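Local coordinates for peptide synthetase, module 7 (Actinoplanes teichomyceticus, PDB 4TX3), which probably recruits cytochrome P450 oxygenases to the carrier-bound peptide, serving as a condensation-like domain of the teicoplanin peptide synthetase, at residues A55-H67 / V153-R166. Residues are numbered along the deposited sequence; the frame is centred on the assembly and turned at random.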
ATOM      1  N   ALA B  55     -18.263 -13.782 -15.668  1.00 36.34           N
ATOM      2  CA  ALA B  55     -17.705 -13.547 -14.342  1.00 40.78           C
ATOM      3  C   ALA B  55     -17.257 -12.101 -14.194  1.00 37.86           C
ATOM      4  O   ALA B  55     -17.471 -11.485 -13.162  1.00 37.78           O
ATOM      5  CB  ALA B  55     -16.538 -14.495 -14.066  1.00 40.55           C
ATOM      6  N   LEU B  56     -16.623 -11.573 -15.230  1.00 35.74           N
ATOM      7  CA  LEU B  56     -16.227 -10.182 -15.234  1.00 35.50           C
ATOM      8  C   LEU B  56     -17.472  -9.299 -15.060  1.00 36.33           C
ATOM      9  O   LEU B  56     -17.483  -8.368 -14.262  1.00 34.36           O
ATOM     10  CB  LEU B  56     -15.482  -9.858 -16.526  1.00 33.91           C
ATOM     11  CG  LEU B  56     -14.903  -8.455 -16.678  1.00 35.50           C
ATOM     12  CD1 LEU B  56     -14.076  -8.112 -15.453  1.00 31.00           C
ATOM     13  CD2 LEU B  56     -14.075  -8.347 -17.963  1.00 28.97           C
ATOM     14  N   GLU B  57     -18.534  -9.635 -15.774  1.00 34.75           N
ATOM     15  CA  GLU B  57     -19.767  -8.874 -15.717  1.00 39.27           C
ATOM     16  C   GLU B  57     -20.372  -8.891 -14.304  1.00 42.00           C
ATOM     17  O   GLU B  57     -20.880  -7.873 -13.815  1.00 38.38           O
ATOM     18  CB  GLU B  57     -20.771  -9.422 -16.741  1.00 39.19           C
ATOM     19  CG  GLU B  57     -22.068  -8.634 -16.828  1.00 44.29           C
ATOM     20  CD  GLU B  57     -23.109  -9.301 -17.722  1.00 51.89           C
ATOM     21  OE1 GLU B  57     -23.756 -10.269 -17.263  1.00 51.94           O
ATOM     22  OE2 GLU B  57     -23.283  -8.851 -18.882  1.00 54.03           O
ATOM     23  N   ALA B  58     -20.319 -10.045 -13.650  1.00 40.67           N
ATOM     24  CA  ALA B  58     -20.861 -10.157 -12.298  1.00 38.53           C
ATOM     25  C   ALA B  58     -19.976  -9.386 -11.325  1.00 38.86           C
ATOM     26  O   ALA B  58     -20.455  -8.828 -10.342  1.00 39.06           O
ATOM     27  CB  ALA B  58     -20.971 -11.623 -11.879  1.00 36.56           C
ATOM     28  N   ALA B  59     -18.682  -9.354 -11.628  1.00 35.90           N
ATOM     29  CA  ALA B  59     -17.702  -8.736 -10.763  1.00 37.61           C
ATOM     30  C   ALA B  59     -17.878  -7.216 -10.753  1.00 39.61           C
ATOM     31  O   ALA B  59     -17.923  -6.606  -9.681  1.00 36.64           O
ATOM     32  CB  ALA B  59     -16.309  -9.116 -11.195  1.00 34.64           C
ATOM     33  N   LEU B  60     -17.986  -6.624 -11.941  1.00 38.94           N
ATOM     34  CA  LEU B  60     -18.251  -5.190 -12.093  1.00 37.70           C
ATOM     35  C   LEU B  60     -19.483  -4.780 -11.284  1.00 38.13           C
ATOM     36  O   LEU B  60     -19.465  -3.804 -10.539  1.00 36.54           O
ATOM     37  CB  LEU B  60     -18.444  -4.848 -13.569  1.00 34.39           C
ATOM     38  CG  LEU B  60     -17.148  -4.916 -14.380  1.00 36.83           C
ATOM     39  CD1 LEU B  60     -17.421  -5.013 -15.897  1.00 39.07           C
ATOM     40  CD2 LEU B  60     -16.292  -3.704 -14.054  1.00 36.20           C
ATOM     41  N   ARG B  61     -20.541  -5.564 -11.430  1.00 38.56           N
ATOM     42  CA  ARG B  61     -21.746  -5.438 -10.624  1.00 36.37           C
ATOM     43  C   ARG B  61     -21.457  -5.516  -9.108  1.00 39.48           C
ATOM     44  O   ARG B  61     -22.050  -4.768  -8.319  1.00 38.13           O
ATOM     45  CB  ARG B  61     -22.733  -6.528 -11.043  1.00 38.56           C
ATOM     46  CG  ARG B  61     -24.175  -6.227 -10.806  1.00 44.18           C
ATOM     47  CD  ARG B  61     -25.038  -7.386 -11.311  1.00 53.76           C
ATOM     48  NE  ARG B  61     -25.024  -7.499 -12.770  1.00 49.41           N
ATOM     49  CZ  ARG B  61     -24.784  -8.625 -13.440  1.00 55.51           C
ATOM     50  NH1 ARG B  61     -24.516  -9.757 -12.788  1.00 57.73           N
ATOM     51  NH2 ARG B  61     -24.802  -8.617 -14.767  1.00 50.51           N
ATOM     52  N   ASP B  62     -20.550  -6.415  -8.706  1.00 41.67           N
ATOM     53  CA  ASP B  62     -20.196  -6.589  -7.292  1.00 35.73           C
ATOM     54  C   ASP B  62     -19.411  -5.417  -6.732  1.00 36.96           C
ATOM     55  O   ASP B  62     -19.498  -5.120  -5.540  1.00 35.24           O
ATOM     56  CB  ASP B  62     -19.383  -7.863  -7.076  1.00 35.51           C
ATOM     57  CG  ASP B  62     -20.202  -9.124  -7.278  1.00 45.47           C
ATOM     58  OD1 ASP B  62     -21.450  -9.071  -7.169  1.00 47.10           O
ATOM     59  OD2 ASP B  62     -19.588 -10.176  -7.568  1.00 50.25           O
ATOM     60  N   VAL B  63     -18.634  -4.755  -7.580  1.00 33.47           N
ATOM     61  CA  VAL B  63     -17.885  -3.610  -7.112  1.00 32.15           C
ATOM     62  C   VAL B  63     -18.858  -2.505  -6.745  1.00 34.09           C
ATOM     63  O   VAL B  63     -18.666  -1.807  -5.751  1.00 35.33           O
ATOM     64  CB  VAL B  63     -16.890  -3.118  -8.160  1.00 35.22           C
ATOM     65  CG1 VAL B  63     -16.274  -1.760  -7.750  1.00 28.32           C
ATOM     66  CG2 VAL B  63     -15.813  -4.170  -8.372  1.00 36.89           C
ATOM     67  N   ALA B  64     -19.922  -2.356  -7.528  1.00 35.21           N
ATOM     68  CA  ALA B  64     -20.903  -1.318  -7.227  1.00 36.43           C
ATOM     69  C   ALA B  64     -21.775  -1.745  -6.063  1.00 34.52           C
ATOM     70  O   ALA B  64     -22.316  -0.897  -5.341  1.00 35.18           O
ATOM     71  CB  ALA B  64     -21.763  -0.989  -8.455  1.00 33.46           C
ATOM     72  N   ALA B  65     -21.927  -3.056  -5.882  1.00 30.19           N
ATOM     73  CA  ALA B  65     -22.674  -3.547  -4.725  1.00 35.98           C
ATOM     74  C   ALA B  65     -21.936  -3.115  -3.462  1.00 32.92           C
ATOM     75  O   ALA B  65     -22.545  -2.650  -2.509  1.00 32.99           O
ATOM     76  CB  ALA B  65     -22.849  -5.061  -4.766  1.00 29.08           C
ATOM     77  N   ARG B  66     -20.615  -3.239  -3.491  1.00 32.77           N
ATOM     78  CA  ARG B  66     -19.763  -2.891  -2.360  1.00 31.84           C
ATOM     79  C   ARG B  66     -19.764  -1.382  -2.086  1.00 35.30           C
ATOM     80  O   ARG B  66     -19.795  -0.969  -0.924  1.00 33.95           O
ATOM     81  CB  ARG B  66     -18.343  -3.403  -2.626  1.00 28.21           C
ATOM     82  CG  ARG B  66     -17.292  -3.111  -1.567  1.00 27.64           C
ATOM     83  CD  ARG B  66     -16.023  -3.903  -1.897  1.00 29.71           C
ATOM     84  NE  ARG B  66     -14.853  -3.432  -1.165  1.00 32.42           N
ATOM     85  CZ  ARG B  66     -14.553  -3.789   0.082  1.00 37.20           C
ATOM     86  NH1 ARG B  66     -15.338  -4.634   0.749  1.00 32.69           N
ATOM     87  NH2 ARG B  66     -13.462  -3.306   0.663  1.00 37.68           N
ATOM     88  N   HIS B  67     -19.745  -0.573  -3.151  1.00 32.04           N
ATOM     89  CA  HIS B  67     -19.643   0.892  -3.049  1.00 30.82           C
ATOM     90  C   HIS B  67     -20.911   1.617  -3.504  1.00 28.73           C
ATOM     91  O   HIS B  67     -21.155   1.744  -4.703  1.00 32.23           O
ATOM     92  CB  HIS B  67     -18.472   1.412  -3.889  1.00 31.60           C
ATOM     93  CG  HIS B  67     -17.141   0.843  -3.507  1.00 33.93           C
ATOM     94  ND1 HIS B  67     -16.356   1.390  -2.515  1.00 34.05           N
ATOM     95  CD2 HIS B  67     -16.445  -0.209  -4.000  1.00 31.62           C
ATOM     96  CE1 HIS B  67     -15.241   0.689  -2.400  1.00 30.81           C
ATOM     97  NE2 HIS B  67     -15.269  -0.285  -3.290  1.00 31.57           N
ATOM     98  N   VAL B 153      -8.647   1.590  -6.057  1.00 34.74           N
ATOM     99  CA  VAL B 153      -9.551   0.836  -5.205  1.00 31.35           C
ATOM    100  C   VAL B 153     -10.500   0.034  -6.085  1.00 30.38           C
ATOM    101  O   VAL B 153     -10.735  -1.157  -5.841  1.00 30.29           O
ATOM    102  CB  VAL B 153     -10.342   1.762  -4.234  1.00 35.83           C
ATOM    103  CG1 VAL B 153     -11.412   0.969  -3.451  1.00 28.95           C
ATOM    104  CG2 VAL B 153      -9.385   2.448  -3.276  1.00 33.79           C
ATOM    105  N   PHE B 154     -11.014   0.682  -7.129  1.00 28.72           N
ATOM    106  CA  PHE B 154     -11.952   0.036  -8.040  1.00 29.41           C
ATOM    107  C   PHE B 154     -11.367  -1.279  -8.584  1.00 34.48           C
ATOM    108  O   PHE B 154     -12.004  -2.334  -8.509  1.00 33.82           O
ATOM    109  CB  PHE B 154     -12.327   0.972  -9.192  1.00 27.94           C
ATOM    110  CG  PHE B 154     -13.386   0.408 -10.114  1.00 36.09           C
ATOM    111  CD1 PHE B 154     -13.034  -0.399 -11.198  1.00 36.07           C
ATOM    112  CD2 PHE B 154     -14.732   0.670  -9.894  1.00 34.31           C
ATOM    113  CE1 PHE B 154     -14.006  -0.936 -12.031  1.00 37.09           C
ATOM    114  CE2 PHE B 154     -15.710   0.145 -10.732  1.00 34.02           C
ATOM    115  CZ  PHE B 154     -15.347  -0.660 -11.799  1.00 37.65           C
ATOM    116  N   PHE B 155     -10.140  -1.231  -9.092  1.00 30.31           N
ATOM    117  CA  PHE B 155      -9.554  -2.430  -9.668  1.00 35.64           C
ATOM    118  C   PHE B 155      -9.072  -3.422  -8.612  1.00 34.79           C
ATOM    119  O   PHE B 155      -9.021  -4.614  -8.887  1.00 34.39           O
ATOM    120  CB  PHE B 155      -8.434  -2.053 -10.652  1.00 31.53           C
ATOM    121  CG  PHE B 155      -8.964  -1.400 -11.894  1.00 33.60           C
ATOM    122  CD1 PHE B 155      -9.634  -2.149 -12.846  1.00 35.41           C
ATOM    123  CD2 PHE B 155      -8.871  -0.026 -12.079  1.00 36.94           C
ATOM    124  CE1 PHE B 155     -10.169  -1.539 -13.971  1.00 38.61           C
ATOM    125  CE2 PHE B 155      -9.408   0.589 -13.208  1.00 29.04           C
ATOM    126  CZ  PHE B 155     -10.058  -0.162 -14.141  1.00 31.56           C
ATOM    127  N   ARG B 156      -8.761  -2.965  -7.399  1.00 35.49           N
ATOM    128  CA  ARG B 156      -8.462  -3.932  -6.344  1.00 33.88           C
ATOM    129  C   ARG B 156      -9.740  -4.678  -6.020  1.00 33.24           C
ATOM    130  O   ARG B 156      -9.715  -5.880  -5.770  1.00 38.81           O
ATOM    131  CB  ARG B 156      -7.871  -3.268  -5.090  1.00 38.53           C
ATOM    132  CG  ARG B 156      -6.314  -3.232  -5.085  1.00 46.94           C
ATOM    133  CD  ARG B 156      -5.750  -2.135  -4.178  1.00 45.20           C
ATOM    134  NE  ARG B 156      -6.615  -1.927  -3.016  1.00 54.02           N
ATOM    135  CZ  ARG B 156      -6.662  -0.802  -2.306  1.00 48.28           C
ATOM    136  NH1 ARG B 156      -5.892   0.228  -2.642  1.00 43.55           N
ATOM    137  NH2 ARG B 156      -7.479  -0.708  -1.266  1.00 37.81           N
ATOM    138  N   ASP B 157     -10.872  -3.986  -6.065  1.00 32.61           N
ATOM    139  CA  ASP B 157     -12.128  -4.637  -5.708  1.00 31.24           C
ATOM    140  C   ASP B 157     -12.701  -5.456  -6.871  1.00 34.20           C
ATOM    141  O   ASP B 157     -13.352  -6.478  -6.649  1.00 34.11           O
ATOM    142  CB  ASP B 157     -13.130  -3.603  -5.205  1.00 29.90           C
ATOM    143  CG  ASP B 157     -12.791  -3.107  -3.792  1.00 36.61           C
ATOM    144  OD1 ASP B 157     -11.987  -3.781  -3.097  1.00 33.61           O
ATOM    145  OD2 ASP B 157     -13.323  -2.050  -3.372  1.00 34.88           O
ATOM    146  N   LEU B 158     -12.442  -5.019  -8.102  1.00 34.74           N
ATOM    147  CA  LEU B 158     -12.756  -5.810  -9.297  1.00 38.59           C
ATOM    148  C   LEU B 158     -12.052  -7.188  -9.305  1.00 36.27           C
ATOM    149  O   LEU B 158     -12.690  -8.231  -9.483  1.00 34.57           O
ATOM    150  CB  LEU B 158     -12.375  -5.023 -10.555  1.00 34.08           C
ATOM    151  CG  LEU B 158     -12.875  -5.644 -11.854  1.00 31.51           C
ATOM    152  CD1 LEU B 158     -14.380  -5.772 -11.813  1.00 34.56           C
ATOM    153  CD2 LEU B 158     -12.447  -4.834 -13.044  1.00 37.59           C
ATOM    154  N   ALA B 159     -10.737  -7.168  -9.102  1.00 35.85           N
ATOM    155  CA  ALA B 159      -9.925  -8.379  -9.024  1.00 36.48           C
ATOM    156  C   ALA B 159     -10.448  -9.361  -7.975  1.00 38.04           C
ATOM    157  O   ALA B 159     -10.552 -10.562  -8.240  1.00 40.50           O
ATOM    158  CB  ALA B 159      -8.480  -8.020  -8.727  1.00 31.52           C
ATOM    159  N   ALA B 160     -10.756  -8.855  -6.786  1.00 34.90           N
ATOM    160  CA  ALA B 160     -11.278  -9.696  -5.707  1.00 36.91           C
ATOM    161  C   ALA B 160     -12.599 -10.364  -6.099  1.00 40.89           C
ATOM    162  O   ALA B 160     -12.798 -11.564  -5.864  1.00 38.44           O
ATOM    163  CB  ALA B 160     -11.464  -8.881  -4.432  1.00 35.27           C
ATOM    164  N   ALA B 161     -13.493  -9.589  -6.710  1.00 37.52           N
ATOM    165  CA  ALA B 161     -14.789 -10.113  -7.113  1.00 34.94           C
ATOM    166  C   ALA B 161     -14.681 -11.030  -8.344  1.00 41.35           C
ATOM    167  O   ALA B 161     -15.404 -12.029  -8.430  1.00 37.06           O
ATOM    168  CB  ALA B 161     -15.751  -8.985  -7.375  1.00 35.42           C
ATOM    169  N   TYR B 162     -13.779 -10.715  -9.280  1.00 40.17           N
ATOM    170  CA  TYR B 162     -13.584 -11.586 -10.449  1.00 35.80           C
ATOM    171  C   TYR B 162     -13.061 -12.959 -10.028  1.00 40.25           C
ATOM    172  O   TYR B 162     -13.510 -13.978 -10.543  1.00 39.03           O
ATOM    173  CB  TYR B 162     -12.631 -10.957 -11.466  1.00 34.71           C
ATOM    174  CG  TYR B 162     -12.388 -11.819 -12.702  1.00 39.54           C
ATOM    175  CD1 TYR B 162     -13.387 -12.010 -13.648  1.00 38.29           C
ATOM    176  CD2 TYR B 162     -11.153 -12.434 -12.922  1.00 42.86           C
ATOM    177  CE1 TYR B 162     -13.173 -12.792 -14.775  1.00 41.30           C
ATOM    178  CE2 TYR B 162     -10.924 -13.212 -14.057  1.00 41.05           C
ATOM    179  CZ  TYR B 162     -11.939 -13.386 -14.984  1.00 43.48           C
ATOM    180  OH  TYR B 162     -11.732 -14.156 -16.118  1.00 40.40           O
ATOM    181  N   GLY B 163     -12.116 -12.968  -9.090  1.00 39.12           N
ATOM    182  CA  GLY B 163     -11.604 -14.194  -8.520  1.00 34.43           C
ATOM    183  C   GLY B 163     -12.715 -15.124  -8.080  1.00 39.44           C
ATOM    184  O   GLY B 163     -12.783 -16.274  -8.528  1.00 46.51           O
ATOM    185  N   ALA B 164     -13.601 -14.624  -7.224  1.00 39.69           N
ATOM    186  CA  ALA B 164     -14.707 -15.422  -6.683  1.00 41.70           C
ATOM    187  C   ALA B 164     -15.719 -15.841  -7.746  1.00 43.56           C
ATOM    188  O   ALA B 164     -16.072 -17.021  -7.840  1.00 44.10           O
ATOM    189  CB  ALA B 164     -15.421 -14.651  -5.568  1.00 42.87           C
ATOM    190  N   ARG B 165     -16.205 -14.871  -8.522  1.00 41.38           N
ATOM    191  CA  ARG B 165     -17.207 -15.130  -9.555  1.00 39.83           C
ATOM    192  C   ARG B 165     -16.681 -16.106 -10.612  1.00 45.88           C
ATOM    193  O   ARG B 165     -17.419 -16.965 -11.105  1.00 41.41           O
ATOM    194  CB  ARG B 165     -17.648 -13.827 -10.218  1.00 34.96           C
ATOM    195  CG  ARG B 165     -18.490 -12.941  -9.340  1.00 38.88           C
ATOM    196  CD  ARG B 165     -19.818 -13.606  -8.977  1.00 38.07           C
ATOM    197  NE  ARG B 165     -20.688 -12.664  -8.291  1.00 44.74           N
ATOM    198  CZ  ARG B 165     -21.856 -12.966  -7.729  1.00 47.52           C
ATOM    199  NH1 ARG B 165     -22.327 -14.208  -7.760  1.00 37.19           N
ATOM    200  NH2 ARG B 165     -22.552 -12.011  -7.127  1.00 43.42           N
ATOM    201  N   ARG B 166     -15.402 -15.979 -10.953  1.00 43.95           N
ATOM    202  CA  ARG B 166     -14.783 -16.906 -11.894  1.00 44.27           C
ATOM    203  C   ARG B 166     -14.766 -18.330 -11.330  1.00 45.02           C
ATOM    204  O   ARG B 166     -14.838 -19.300 -12.073  1.00 48.08           O
ATOM    205  CB  ARG B 166     -13.367 -16.459 -12.243  1.00 42.94           C
ATOM    206  CG  ARG B 166     -12.698 -17.333 -13.260  1.00 48.05           C
ATOM    207  CD  ARG B 166     -11.277 -16.886 -13.547  1.00 50.65           C
ATOM    208  NE  ARG B 166     -10.675 -17.771 -14.541  1.00 51.62           N
ATOM    209  CZ  ARG B 166     -10.070 -18.917 -14.247  1.00 46.75           C
ATOM    210  NH1 ARG B 166      -9.971 -19.305 -12.988  1.00 44.76           N
ATOM    211  NH2 ARG B 166      -9.561 -19.669 -15.212  1.00 51.67           N
TER
HETATM  212  O   HOH W   1     -12.087  -1.690  -1.039  1.00 30.88           O
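Asp157 OD2 is gripped from two directions by Arg66, the last residue of helix 55-66, and His67 just past it. His67 NE2 donates to it in the ring plane, nearly along the C-O axis (2.6 Å between NE2 and OD2), while Arg66 NE comes from above the carboxylate plane to OD2 at 3.0 Å. Arg66 reaches that far because its chain is extended from CG to NE. A water linking Arg66 NH2 to OD2 adds a third bond, and Arg173 pairs with Asp157 OD1. One turn back along helix 55-66, Arg165, bent at chi2 (-64°), grips Asp62 side-on, NE to OD2 at 2.8 Å and NH2 to OD1 at 3.1 Å, the planes nearly coplanar. An alanine in place of Arg165 would probably leave the Asp62 carboxylate without its two-pronged mate and Ala58 CB less covered. Beside the Asp62 bridge, alanines let the axes approach to 8.1 Å: Ala59 CB meets Ala161 CB at 3.9 Å. Leu158 is a knob among Leu56, Ala59, Leu60 and Val63, and Val63 CG1 touches Phe154 CE2 at 3.6 Å. The helices, 132° apart, lie on the sheet of this chloramphenicol acetyltransferase-like fold, Leu60 meeting strand 123-129, Phe154 and Leu158 strand 134-142.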